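Local coordinates for protein alpha-amylase G-6 (Bacillus halodurans, PDB 2C3G) that probably binds starch through this domain, a family 26 carbohydrate-binding module excised from a longer alpha-amylase, at residues V60-K65 against G90-D95; D32-T35 against A39-M42; L7-K12 against P20-Y25. All blocks are in the same frame, centred on the assembly; numbering follows the deposited sequence.

Contact 1: V60-K65 against G90-D95; sequences VRLLFK and GEWHVD. With CD (cadmium ion), chain C.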
ATOM      1  N   VAL A  60       4.612  -9.182   0.436  1.00 21.89           N
ATOM      2  CA  VAL A  60       3.179  -8.914   0.338  1.00 22.21           C
ATOM      3  C   VAL A  60       2.892  -8.764  -1.141  1.00 22.93           C
ATOM      4  O   VAL A  60       3.820  -8.604  -1.949  1.00 22.40           O
ATOM      5  CB  VAL A  60       2.811  -7.606   1.114  1.00 21.95           C
ATOM      6  CG1 VAL A  60       2.224  -6.492   0.222  1.00 20.62           C
ATOM      7  CG2 VAL A  60       1.953  -7.889   2.301  1.00 22.38           C
ATOM      8  N   ARG A  61       1.610  -8.857  -1.494  1.00 23.74           N
ATOM      9  CA  ARG A  61       1.117  -8.517  -2.818  1.00 24.79           C
ATOM     10  C   ARG A  61       0.121  -7.411  -2.580  1.00 24.60           C
ATOM     11  O   ARG A  61      -0.749  -7.563  -1.746  1.00 24.67           O
ATOM     12  CB  ARG A  61       0.414  -9.722  -3.463  1.00 24.74           C
ATOM     13  CG  ARG A  61       1.122 -10.288  -4.668  1.00 25.60           C
ATOM     14  CD  ARG A  61       1.390 -11.761  -4.565  1.00 28.93           C
ATOM     15  NE  ARG A  61       1.904 -12.307  -5.828  1.00 33.45           N
ATOM     16  CZ  ARG A  61       2.992 -13.065  -5.949  1.00 34.06           C
ATOM     17  NH1 ARG A  61       3.362 -13.494  -7.137  1.00 37.77           N
ATOM     18  NH2 ARG A  61       3.725 -13.386  -4.895  1.00 36.43           N
ATOM     19  N   LEU A  62       0.241  -6.293  -3.295  1.00 25.51           N
ATOM     20  CA  LEU A  62      -0.617  -5.142  -2.980  1.00 25.84           C
ATOM     21  C   LEU A  62      -1.281  -4.368  -4.136  1.00 26.03           C
ATOM     22  O   LEU A  62      -0.781  -4.293  -5.253  1.00 26.25           O
ATOM     23  CB  LEU A  62       0.105  -4.182  -2.014  1.00 26.39           C
ATOM     24  CG  LEU A  62       1.308  -3.362  -2.517  1.00 26.14           C
ATOM     25  CD1 LEU A  62       0.842  -2.110  -3.250  1.00 26.73           C
ATOM     26  CD2 LEU A  62       2.230  -3.022  -1.359  1.00 23.27           C
ATOM     27  N   LEU A  63      -2.430  -3.788  -3.831  1.00 26.36           N
ATOM     28  CA  LEU A  63      -3.063  -2.826  -4.730  1.00 26.31           C
ATOM     29  C   LEU A  63      -3.505  -1.609  -3.922  1.00 25.42           C
ATOM     30  O   LEU A  63      -3.861  -1.729  -2.762  1.00 24.82           O
ATOM     31  CB  LEU A  63      -4.286  -3.441  -5.431  1.00 26.32           C
ATOM     32  CG  LEU A  63      -4.105  -4.675  -6.317  1.00 27.03           C
ATOM     33  CD1 LEU A  63      -4.635  -5.924  -5.608  1.00 27.84           C
ATOM     34  CD2 LEU A  63      -4.803  -4.493  -7.636  1.00 26.36           C
ATOM     35  N   PHE A  64      -3.478  -0.448  -4.562  1.00 25.43           N
ATOM     36  CA  PHE A  64      -4.101   0.760  -4.036  1.00 25.28           C
ATOM     37  C   PHE A  64      -5.532   0.839  -4.547  1.00 26.19           C
ATOM     38  O   PHE A  64      -5.830   0.374  -5.650  1.00 26.75           O
ATOM     39  CB  PHE A  64      -3.304   1.995  -4.467  1.00 24.62           C
ATOM     40  CG  PHE A  64      -1.856   1.919  -4.089  1.00 22.24           C
ATOM     41  CD1 PHE A  64      -1.477   2.009  -2.753  1.00 19.65           C
ATOM     42  CD2 PHE A  64      -0.881   1.700  -5.055  1.00 19.09           C
ATOM     43  CE1 PHE A  64      -0.132   1.904  -2.382  1.00 19.93           C
ATOM     44  CE2 PHE A  64       0.474   1.601  -4.697  1.00 21.53           C
ATOM     45  CZ  PHE A  64       0.848   1.696  -3.361  1.00 19.19           C
ATOM     46  N   LYS A  65      -6.411   1.409  -3.728  1.00 27.30           N
ATOM     47  CA  LYS A  65      -7.810   1.624  -4.076  1.00 27.99           C
ATOM     48  C   LYS A  65      -8.412   2.787  -3.285  1.00 29.08           C
ATOM     49  O   LYS A  65      -7.904   3.156  -2.230  1.00 28.72           O
ATOM     50  CB  LYS A  65      -8.626   0.356  -3.819  1.00 27.54           C
ATOM     51  CG  LYS A  65      -8.687  -0.109  -2.381  1.00 25.69           C
ATOM     52  CD  LYS A  65      -9.506  -1.393  -2.251  1.00 24.05           C
ATOM     53  CE  LYS A  65     -10.976  -1.151  -2.514  1.00 22.97           C
ATOM     54  NZ  LYS A  65     -11.640  -0.546  -1.350  1.00 23.83           N
ATOM     55  N   GLY A  90       3.686   6.050  -9.536  1.00 20.92           N
ATOM     56  CA  GLY A  90       3.657   5.616 -10.919  1.00 21.31           C
ATOM     57  C   GLY A  90       4.898   4.782 -11.175  1.00 21.78           C
ATOM     58  O   GLY A  90       4.913   3.947 -12.066  1.00 22.49           O
ATOM     59  N   GLU A  91       5.943   5.017 -10.391  1.00 21.61           N
ATOM     60  CA  GLU A  91       7.092   4.108 -10.319  1.00 20.58           C
ATOM     61  C   GLU A  91       7.418   3.918  -8.838  1.00 20.68           C
ATOM     62  O   GLU A  91       7.054   4.756  -8.009  1.00 19.97           O
ATOM     63  CB  GLU A  91       8.306   4.667 -11.068  1.00 21.25           C
ATOM     64  CG  GLU A  91       9.572   3.814 -10.982  1.00 23.01           C
ATOM     65  CD  GLU A  91       9.396   2.424 -11.624  1.00 25.37           C
ATOM     66  OE1 GLU A  91       9.446   2.380 -12.888  1.00 26.42           O
ATOM     67  OE2 GLU A  91       9.193   1.405 -10.882  1.00 20.04           O
ATOM     68  N   TRP A  92       8.065   2.794  -8.506  1.00 20.05           N
ATOM     69  CA  TRP A  92       8.542   2.544  -7.162  1.00 19.36           C
ATOM     70  C   TRP A  92       9.908   3.168  -6.874  1.00 19.78           C
ATOM     71  O   TRP A  92      10.844   3.085  -7.681  1.00 19.51           O
ATOM     72  CB  TRP A  92       8.570   1.057  -6.877  1.00 18.64           C
ATOM     73  CG  TRP A  92       7.203   0.458  -6.712  1.00 17.38           C
ATOM     74  CD1 TRP A  92       6.495  -0.206  -7.654  1.00 15.19           C
ATOM     75  CD2 TRP A  92       6.391   0.457  -5.523  1.00 18.65           C
ATOM     76  NE1 TRP A  92       5.287  -0.629  -7.143  1.00 18.52           N
ATOM     77  CE2 TRP A  92       5.198  -0.244  -5.830  1.00 16.60           C
ATOM     78  CE3 TRP A  92       6.561   0.946  -4.224  1.00 14.37           C
ATOM     79  CZ2 TRP A  92       4.181  -0.436  -4.897  1.00 16.23           C
ATOM     80  CZ3 TRP A  92       5.560   0.750  -3.302  1.00 16.98           C
ATOM     81  CH2 TRP A  92       4.370   0.063  -3.641  1.00 15.57           C
ATOM     82  N   HIS A  93       9.996   3.808  -5.711  1.00 20.07           N
ATOM     83  CA  HIS A  93      11.250   4.352  -5.184  1.00 20.80           C
ATOM     84  C   HIS A  93      11.368   3.863  -3.754  1.00 21.30           C
ATOM     85  O   HIS A  93      10.348   3.779  -3.058  1.00 20.42           O
ATOM     86  CB  HIS A  93      11.235   5.892  -5.133  1.00 20.39           C
ATOM     87  CG  HIS A  93      10.978   6.556  -6.445  1.00 22.07           C
ATOM     88  ND1 HIS A  93      11.991   7.107  -7.211  1.00 21.67           N
ATOM     89  CD2 HIS A  93       9.821   6.820  -7.100  1.00 22.07           C
ATOM     90  CE1 HIS A  93      11.467   7.644  -8.298  1.00 23.88           C
ATOM     91  NE2 HIS A  93      10.154   7.482  -8.255  1.00 23.51           N
ATOM     92  N   VAL A  94      12.601   3.570  -3.314  1.00 22.28           N
ATOM     93  CA  VAL A  94      12.862   3.197  -1.916  1.00 23.53           C
ATOM     94  C   VAL A  94      12.801   4.359  -0.937  1.00 24.41           C
ATOM     95  O   VAL A  94      12.205   4.215   0.136  1.00 23.73           O
ATOM     96  CB  VAL A  94      14.193   2.388  -1.708  1.00 23.82           C
ATOM     97  CG1 VAL A  94      14.233   1.210  -2.658  1.00 24.42           C
ATOM     98  CG2 VAL A  94      15.461   3.296  -1.848  1.00 23.71           C
ATOM     99  N   ASP A  95      13.434   5.483  -1.300  1.00 26.00           N
ATOM    100  CA  ASP A  95      13.281   6.748  -0.582  1.00 27.72           C
ATOM    101  C   ASP A  95      12.379   7.720  -1.355  1.00 28.36           C
ATOM    102  O   ASP A  95      12.207   7.590  -2.567  1.00 28.05           O
ATOM    103  CB  ASP A  95      14.635   7.422  -0.304  1.00 28.43           C
ATOM    104  CG  ASP A  95      15.751   6.425   0.055  1.00 30.51           C
ATOM    105  OD1 ASP A  95      15.584   5.617   1.011  1.00 30.45           O
ATOM    106  OD2 ASP A  95      16.833   6.401  -0.574  1.00 32.45           O
TER
HETATM  107 CD    CD C1100       8.739   8.757  -9.604  1.00 23.99          CD
HETATM  108  O   HOH W   1      10.247  10.469  -9.537  1.00 15.78           O

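Contact 2: D32-T35 against A39-M42; sequences DEPT and APEM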
ATOM      1  N   ASP A  32      -2.885 -11.828   9.320  0.50 34.28           N
ATOM      2  CA  ASP A  32      -4.265 -11.499   8.969  0.50 34.68           C
ATOM      3  C   ASP A  32      -4.270 -10.594   7.737  0.50 35.15           C
ATOM      4  O   ASP A  32      -3.568  -9.579   7.679  0.50 34.94           O
ATOM      5  CB  ASP A  32      -5.006 -10.841  10.149  0.50 34.79           C
ATOM      6  CG  ASP A  32      -5.975 -11.802  10.879  0.50 34.81           C
ATOM      7  OD1 ASP A  32      -5.954 -13.032  10.616  0.50 35.06           O
ATOM      8  OD2 ASP A  32      -6.797 -11.404  11.745  0.50 33.60           O
ATOM      9  N   GLU A  33      -5.048 -10.993   6.739  1.00 35.91           N
ATOM     10  CA  GLU A  33      -5.190 -10.210   5.523  1.00 37.35           C
ATOM     11  C   GLU A  33      -6.582  -9.582   5.430  1.00 37.97           C
ATOM     12  O   GLU A  33      -7.585 -10.231   5.737  1.00 38.10           O
ATOM     13  CB  GLU A  33      -4.909 -11.036   4.265  1.00 37.68           C
ATOM     14  CG  GLU A  33      -4.298 -12.398   4.511  1.00 39.91           C
ATOM     15  CD  GLU A  33      -3.156 -12.712   3.561  1.00 41.42           C
ATOM     16  OE1 GLU A  33      -3.399 -12.922   2.356  1.00 41.60           O
ATOM     17  OE2 GLU A  33      -2.010 -12.776   4.033  1.00 43.95           O
ATOM     18  N   PRO A  34      -6.635  -8.325   4.994  1.00 38.26           N
ATOM     19  CA  PRO A  34      -7.894  -7.594   4.856  1.00 38.76           C
ATOM     20  C   PRO A  34      -8.769  -8.031   3.674  1.00 38.85           C
ATOM     21  O   PRO A  34      -8.292  -8.536   2.659  1.00 38.88           O
ATOM     22  CB  PRO A  34      -7.411  -6.162   4.618  1.00 39.08           C
ATOM     23  CG  PRO A  34      -6.114  -6.337   3.899  1.00 38.34           C
ATOM     24  CD  PRO A  34      -5.486  -7.498   4.589  1.00 38.35           C
ATOM     25  N   THR A  35     -10.069  -7.827   3.857  1.00 38.95           N
ATOM     26  CA  THR A  35     -11.075  -7.843   2.807  1.00 38.89           C
ATOM     27  C   THR A  35     -10.777  -6.700   1.822  1.00 38.40           C
ATOM     28  O   THR A  35     -10.129  -5.717   2.194  1.00 38.90           O
ATOM     29  CB  THR A  35     -12.455  -7.627   3.496  1.00 39.07           C
ATOM     30  OG1 THR A  35     -12.925  -8.862   4.045  1.00 40.32           O
ATOM     31  CG2 THR A  35     -13.524  -7.247   2.520  1.00 39.57           C
ATOM     32  N   ALA A  39      -9.934  -3.265   3.634  1.00 32.55           N
ATOM     33  CA  ALA A  39      -8.575  -2.735   3.462  1.00 31.05           C
ATOM     34  C   ALA A  39      -8.342  -1.474   4.321  1.00 30.17           C
ATOM     35  O   ALA A  39      -9.209  -0.583   4.380  1.00 30.54           O
ATOM     36  CB  ALA A  39      -8.280  -2.451   1.981  1.00 31.12           C
ATOM     37  N   PRO A  40      -7.201  -1.422   5.007  1.00 28.64           N
ATOM     38  CA  PRO A  40      -6.870  -0.287   5.868  1.00 27.80           C
ATOM     39  C   PRO A  40      -6.754   1.017   5.099  1.00 26.61           C
ATOM     40  O   PRO A  40      -6.235   1.043   3.979  1.00 26.08           O
ATOM     41  CB  PRO A  40      -5.493  -0.657   6.436  1.00 27.98           C
ATOM     42  CG  PRO A  40      -5.384  -2.146   6.284  1.00 28.39           C
ATOM     43  CD  PRO A  40      -6.145  -2.451   5.025  1.00 29.00           C
ATOM     44  N   GLU A  41      -7.242   2.086   5.722  1.00 25.53           N
ATOM     45  CA  GLU A  41      -6.997   3.448   5.266  1.00 25.32           C
ATOM     46  C   GLU A  41      -5.502   3.749   5.240  1.00 23.63           C
ATOM     47  O   GLU A  41      -4.752   3.332   6.114  1.00 23.68           O
ATOM     48  CB  GLU A  41      -7.722   4.463   6.171  1.00 25.84           C
ATOM     49  CG  GLU A  41      -7.826   5.885   5.620  1.00 28.28           C
ATOM     50  CD  GLU A  41      -8.155   6.927   6.704  1.00 32.96           C
ATOM     51  OE1 GLU A  41      -8.937   6.605   7.636  1.00 34.02           O
ATOM     52  OE2 GLU A  41      -7.625   8.070   6.636  1.00 31.92           O
ATOM     53  N   MET A  42      -5.092   4.466   4.208  1.00 22.51           N
ATOM     54  CA  MET A  42      -3.752   5.017   4.146  1.00 21.08           C
ATOM     55  C   MET A  42      -3.724   6.407   4.756  1.00 20.15           C
ATOM     56  O   MET A  42      -4.236   7.345   4.201  1.00 20.81           O
ATOM     57  CB  MET A  42      -3.220   4.975   2.718  1.00 20.58           C
ATOM     58  CG  MET A  42      -2.943   3.563   2.250  1.00 19.85           C
ATOM     59  SD  MET A  42      -2.065   3.556   0.725  1.00 18.98           S
ATOM     60  CE  MET A  42      -0.426   3.722   1.314  1.00 16.52           C
TER

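Contact 3: L7-K12 against P20-Y25; sequences LTIYFK and PHLYYY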
ATOM      1  N   LEU A   7       6.295  -3.692   6.414  1.00 15.57           N
ATOM      2  CA  LEU A   7       6.385  -3.049   5.105  1.00 16.45           C
ATOM      3  C   LEU A   7       5.647  -1.727   5.118  1.00 16.36           C
ATOM      4  O   LEU A   7       4.432  -1.708   5.274  1.00 17.38           O
ATOM      5  CB  LEU A   7       5.927  -4.015   3.990  1.00 16.24           C
ATOM      6  CG  LEU A   7       6.927  -4.673   3.003  1.00 17.78           C
ATOM      7  CD1 LEU A   7       8.394  -4.760   3.434  1.00 11.95           C
ATOM      8  CD2 LEU A   7       6.459  -6.055   2.562  1.00 16.05           C
ATOM      9  N   THR A   8       6.395  -0.626   5.036  1.00 16.02           N
ATOM     10  CA  THR A   8       5.821   0.718   4.959  1.00 16.38           C
ATOM     11  C   THR A   8       5.663   1.083   3.496  1.00 16.46           C
ATOM     12  O   THR A   8       6.576   0.912   2.696  1.00 16.89           O
ATOM     13  CB  THR A   8       6.703   1.782   5.664  1.00 16.21           C
ATOM     14  OG1 THR A   8       6.805   1.471   7.049  1.00 17.33           O
ATOM     15  CG2 THR A   8       5.995   3.168   5.647  1.00 16.25           C
ATOM     16  N   ILE A   9       4.486   1.556   3.134  1.00 17.00           N
ATOM     17  CA  ILE A   9       4.214   1.876   1.752  1.00 16.62           C
ATOM     18  C   ILE A   9       3.667   3.288   1.707  1.00 16.71           C
ATOM     19  O   ILE A   9       2.805   3.634   2.503  1.00 16.75           O
ATOM     20  CB  ILE A   9       3.282   0.770   1.092  1.00 16.02           C
ATOM     21  CG1 ILE A   9       4.134  -0.389   0.553  1.00 17.56           C
ATOM     22  CG2 ILE A   9       2.603   1.257  -0.175  1.00 15.30           C
ATOM     23  CD1 ILE A   9       4.532  -1.389   1.515  1.00 18.77           C
ATOM     24  N   TYR A  10       4.217   4.116   0.819  1.00 17.01           N
ATOM     25  CA  TYR A  10       3.714   5.471   0.604  1.00 17.60           C
ATOM     26  C   TYR A  10       3.130   5.541  -0.777  1.00 17.45           C
ATOM     27  O   TYR A  10       3.707   5.029  -1.724  1.00 17.84           O
ATOM     28  CB  TYR A  10       4.802   6.537   0.713  1.00 17.52           C
ATOM     29  CG  TYR A  10       5.464   6.624   2.054  1.00 17.90           C
ATOM     30  CD1 TYR A  10       5.110   7.619   2.964  1.00 17.53           C
ATOM     31  CD2 TYR A  10       6.443   5.705   2.412  1.00 17.79           C
ATOM     32  CE1 TYR A  10       5.735   7.700   4.209  1.00 20.35           C
ATOM     33  CE2 TYR A  10       7.071   5.763   3.635  1.00 19.57           C
ATOM     34  CZ  TYR A  10       6.714   6.757   4.525  1.00 22.15           C
ATOM     35  OH  TYR A  10       7.333   6.806   5.725  1.00 23.94           O
ATOM     36  N   PHE A  11       1.974   6.179  -0.872  1.00 17.67           N
ATOM     37  CA  PHE A  11       1.253   6.260  -2.113  1.00 17.37           C
ATOM     38  C   PHE A  11       0.995   7.710  -2.509  1.00 17.37           C
ATOM     39  O   PHE A  11       0.442   8.473  -1.742  1.00 15.42           O
ATOM     40  CB  PHE A  11      -0.064   5.508  -1.931  1.00 17.86           C
ATOM     41  CG  PHE A  11      -0.919   5.493  -3.146  1.00 16.75           C
ATOM     42  CD1 PHE A  11      -0.371   5.197  -4.391  1.00 17.59           C
ATOM     43  CD2 PHE A  11      -2.258   5.767  -3.045  1.00 17.53           C
ATOM     44  CE1 PHE A  11      -1.154   5.186  -5.524  1.00 17.90           C
ATOM     45  CE2 PHE A  11      -3.054   5.775  -4.168  1.00 19.68           C
ATOM     46  CZ  PHE A  11      -2.493   5.478  -5.419  1.00 19.57           C
ATOM     47  N   LYS A  12       1.385   8.080  -3.720  1.00 18.36           N
ATOM     48  CA  LYS A  12       1.032   9.384  -4.243  1.00 20.05           C
ATOM     49  C   LYS A  12      -0.312   9.261  -4.929  1.00 21.08           C
ATOM     50  O   LYS A  12      -0.413   8.730  -6.054  1.00 20.91           O
ATOM     51  CB  LYS A  12       2.097   9.927  -5.183  1.00 19.84           C
ATOM     52  CG  LYS A  12       1.798  11.337  -5.565  1.00 22.35           C
ATOM     53  CD  LYS A  12       2.977  12.230  -5.413  1.00 24.53           C
ATOM     54  CE  LYS A  12       3.332  12.811  -6.742  1.00 26.11           C
ATOM     55  NZ  LYS A  12       4.155  14.051  -6.587  1.00 28.90           N
ATOM     56  N   PRO A  20      -7.665   7.065   0.137  1.00 25.65           N
ATOM     57  CA  PRO A  20      -6.851   5.917  -0.314  1.00 24.99           C
ATOM     58  C   PRO A  20      -6.767   4.781   0.696  1.00 24.36           C
ATOM     59  O   PRO A  20      -6.578   5.038   1.884  1.00 25.05           O
ATOM     60  CB  PRO A  20      -5.468   6.529  -0.516  1.00 25.58           C
ATOM     61  CG  PRO A  20      -5.392   7.625   0.540  1.00 24.54           C
ATOM     62  CD  PRO A  20      -6.814   8.145   0.685  1.00 26.02           C
ATOM     63  N   HIS A  21      -6.903   3.549   0.212  1.00 23.55           N
ATOM     64  CA  HIS A  21      -6.790   2.333   1.037  1.00 23.29           C
ATOM     65  C   HIS A  21      -5.747   1.331   0.495  1.00 22.94           C
ATOM     66  O   HIS A  21      -5.449   1.306  -0.699  1.00 22.29           O
ATOM     67  CB  HIS A  21      -8.143   1.629   1.130  1.00 22.84           C
ATOM     68  CG  HIS A  21      -9.177   2.406   1.864  1.00 22.58           C
ATOM     69  ND1 HIS A  21      -9.842   3.474   1.302  1.00 24.86           N
ATOM     70  CD2 HIS A  21      -9.664   2.272   3.114  1.00 22.37           C
ATOM     71  CE1 HIS A  21     -10.704   3.960   2.175  1.00 24.41           C
ATOM     72  NE2 HIS A  21     -10.616   3.248   3.281  1.00 25.78           N
ATOM     73  N   LEU A  22      -5.185   0.514   1.379  1.00 23.61           N
ATOM     74  CA  LEU A  22      -4.150  -0.430   0.946  1.00 23.91           C
ATOM     75  C   LEU A  22      -4.634  -1.880   1.047  1.00 24.25           C
ATOM     76  O   LEU A  22      -4.759  -2.429   2.132  1.00 23.96           O
ATOM     77  CB  LEU A  22      -2.839  -0.240   1.736  1.00 23.43           C
ATOM     78  CG  LEU A  22      -1.675  -1.131   1.255  1.00 23.27           C
ATOM     79  CD1 LEU A  22      -1.151  -0.678  -0.110  1.00 20.76           C
ATOM     80  CD2 LEU A  22      -0.538  -1.265   2.276  1.00 21.90           C
ATOM     81  N   TYR A  23      -4.886  -2.495  -0.099  1.00 25.03           N
ATOM     82  CA  TYR A  23      -5.271  -3.896  -0.131  1.00 26.07           C
ATOM     83  C   TYR A  23      -4.041  -4.774  -0.389  1.00 25.40           C
ATOM     84  O   TYR A  23      -3.251  -4.492  -1.287  1.00 25.48           O
ATOM     85  CB  TYR A  23      -6.363  -4.147  -1.192  1.00 26.53           C
ATOM     86  CG  TYR A  23      -6.755  -5.604  -1.273  1.00 28.65           C
ATOM     87  CD1 TYR A  23      -7.400  -6.222  -0.210  1.00 27.66           C
ATOM     88  CD2 TYR A  23      -6.440  -6.376  -2.399  1.00 29.18           C
ATOM     89  CE1 TYR A  23      -7.737  -7.552  -0.267  1.00 28.32           C
ATOM     90  CE2 TYR A  23      -6.788  -7.707  -2.465  1.00 29.19           C
ATOM     91  CZ  TYR A  23      -7.428  -8.289  -1.391  1.00 29.87           C
ATOM     92  OH  TYR A  23      -7.776  -9.616  -1.429  1.00 31.98           O
ATOM     93  N   TYR A  24      -3.902  -5.830   0.408  1.00 25.13           N
ATOM     94  CA  TYR A  24      -2.749  -6.748   0.354  1.00 25.05           C
ATOM     95  C   TYR A  24      -3.125  -8.184   0.737  1.00 25.36           C
ATOM     96  O   TYR A  24      -3.958  -8.421   1.613  1.00 24.87           O
ATOM     97  CB  TYR A  24      -1.593  -6.267   1.246  1.00 24.30           C
ATOM     98  CG  TYR A  24      -1.947  -6.172   2.706  1.00 23.12           C
ATOM     99  CD1 TYR A  24      -2.547  -5.024   3.214  1.00 22.71           C
ATOM    100  CD2 TYR A  24      -1.680  -7.227   3.585  1.00 23.23           C
ATOM    101  CE1 TYR A  24      -2.888  -4.926   4.539  1.00 23.17           C
ATOM    102  CE2 TYR A  24      -2.010  -7.140   4.934  1.00 24.16           C
ATOM    103  CZ  TYR A  24      -2.626  -5.976   5.402  1.00 23.80           C
ATOM    104  OH  TYR A  24      -2.963  -5.845   6.733  1.00 23.44           O
ATOM    105  N   TYR A  25      -2.480  -9.134   0.067  1.00 26.17           N
ATOM    106  CA  TYR A  25      -2.738 -10.553   0.279  1.00 26.74           C
ATOM    107  C   TYR A  25      -1.414 -11.332   0.187  1.00 27.15           C
ATOM    108  O   TYR A  25      -0.341 -10.732   0.229  1.00 26.99           O
ATOM    109  CB  TYR A  25      -3.793 -11.068  -0.720  1.00 26.75           C
ATOM    110  CG  TYR A  25      -3.435 -10.830  -2.172  1.00 26.52           C
ATOM    111  CD1 TYR A  25      -3.630  -9.587  -2.755  1.00 26.97           C
ATOM    112  CD2 TYR A  25      -2.911 -11.850  -2.964  1.00 26.94           C
ATOM    113  CE1 TYR A  25      -3.317  -9.352  -4.067  1.00 28.99           C
ATOM    114  CE2 TYR A  25      -2.585 -11.619  -4.302  1.00 28.00           C
ATOM    115  CZ  TYR A  25      -2.794 -10.366  -4.845  1.00 27.97           C
ATOM    116  OH  TYR A  25      -2.482 -10.081  -6.159  1.00 30.27           O
TER

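Contact 1: V60-K65 against G90-D95
The edge of the F64 phenyl ring meets the indole of W92, whose CH2 lies near the phenyl plane and 3.9 Å from F64 CZ. On one face of the same phenyl ring sits the methyl group L62 CD1, 3.8 Å above the plane and near the ring's border, while F11 stacks on the opposite face. This is the hydrophobic filling of a beta-sandwich: 60-65 belongs to the middle strand of a three-stranded sheet, and W92 to the short strand 92-93 at the margin of the other sheet. The backbones stay far apart, with the CA atoms of L62 and W92 separated by 12.7 Å, and long side chains approaching from opposite directions must bridge them. Tryptophan suits such a place because its large flat ring is long enough to bring the six-membered part to L62 and F64. With CG beside the backbone N and anti to the carbonyl carbon (chi1 -72°), the indole sets out from a CB that does not itself point at strand 60-65, and CZ2 and CH2 make the contact. L62 CD1 meets the edge of that ring, 4.1 Å from W92 CZ2, so a single leucine methyl serves both aromatic groups. F80 meets the indole edge-to-face, and F88 meets it with the ring planes at about 50°, extending the aromatic cluster beyond the two segments. Away from the core, the chain around W92 turns polar. Here E91 accepts a bond from the backbone N of W92 through OE2, on the anti side of the carboxylate, 24° out of its plane. Beyond it, H93 points its imidazole at a cadmium ion. D89 joins the histidine as a ligand through OD1, and the metal is held by H93 NE2 at 2.3 Å, with water 1 at the same distance from the cadmium.

Contact 2: D32-T35 against A39-M42
P34 meets A39 and P40 across a bend in the loop that links strands 20-28 and 43-46 of the beta-sandwich. P34-T35 and P40-E41 have backbone angles near those of a polyproline II helix, and the proline rings fix phi near the value this extended course needs. Starting at P34 CB, the ring first touches the backbone of A39, whose CA is 3.8 Å away. The same P34 CB also lies 3.9 Å from P40 CD, so one methylene packs against two successive residues. One bond further, P34 CG remains in touch with P40, at 4.0 Å from its CD, and the ring also rests against the aromatic side chain of Y24. The two proline side chains cross at about a right angle, and corner-to-corner methylene contact replaces broad stacking. A small residue is apt at position 39: the alanine methyl is buried and packs on Y23, in a place where the backbone itself comes close to P34. Beyond the bend the loop settles on strand 20-28, for P40 and M42 make antiparallel backbone hydrogen bonds with L22 and P20, and M42 turns its thioether inward onto L22. On the other segment E33 has polar partners, its OE1 in a salt bridge with K30 NZ and its OE2 hydrogen-bonded to T27 OG1. Across the bend, A39 CB lies 3.8 Å from the carbonyl oxygen T35 O.

Contact 3: L7-K12 against P20-Y25
Strands 7-12 and 20-25 run in opposite senses and face each other from separate sheets, I9 opposite L22 and F11 opposite P20. The CA atoms of I9 and L22 are 8.7 Å apart, and those of F11 and P20 8.3 Å. No hydrogen bond passes between them; each strand bonds to neighbours in its own sheet, as I9 does with H52. Strand alternation turns these four residues inward, while T8 and H21 point their side chains away. Between I9 and L22 the contact is methyl to methyl, I9 CG2 being 4.2 Å from L22 CD1. Isoleucine and leucine suit buried, inward-facing positions because their branched apolar chains present methyls to the opposing sheet and carry no polar group that would need a partner. F11 extends its ring across the gap with CG anti to the backbone N (chi1 -179°). P20 is apolar and puts only its CB methylene at the ring's edge, 4.2 Å from F11 CD2. W17 also meets the F11 ring, and F64 packs on both I9 and L22. Such face-to-face packing of two sheets through apolar side chains is the hallmark of the beta-sandwich fold used by this starch-binding module.

How the contacts relate
Contacts 1 and 3 are buried and share the core between the two sheets, their centres about 7 Å apart; contact 2 is a partly buried loop contact. Strands 59-66 and 20-28 are neighbours in one sheet, where L63 N probably bonds to Y23 O at 2.8 Å, so contacts 1 and 3 approach the other sheet from adjacent strands. Contact 1 is chiefly aromatic and reaches that sheet's margin, whereas contact 3 mixes aliphatic groups with one ring near its middle. Contact 2 relies on rigid prolines and backbone instead, yet joins the core through M42, whose sulfur packs on the ring of F64.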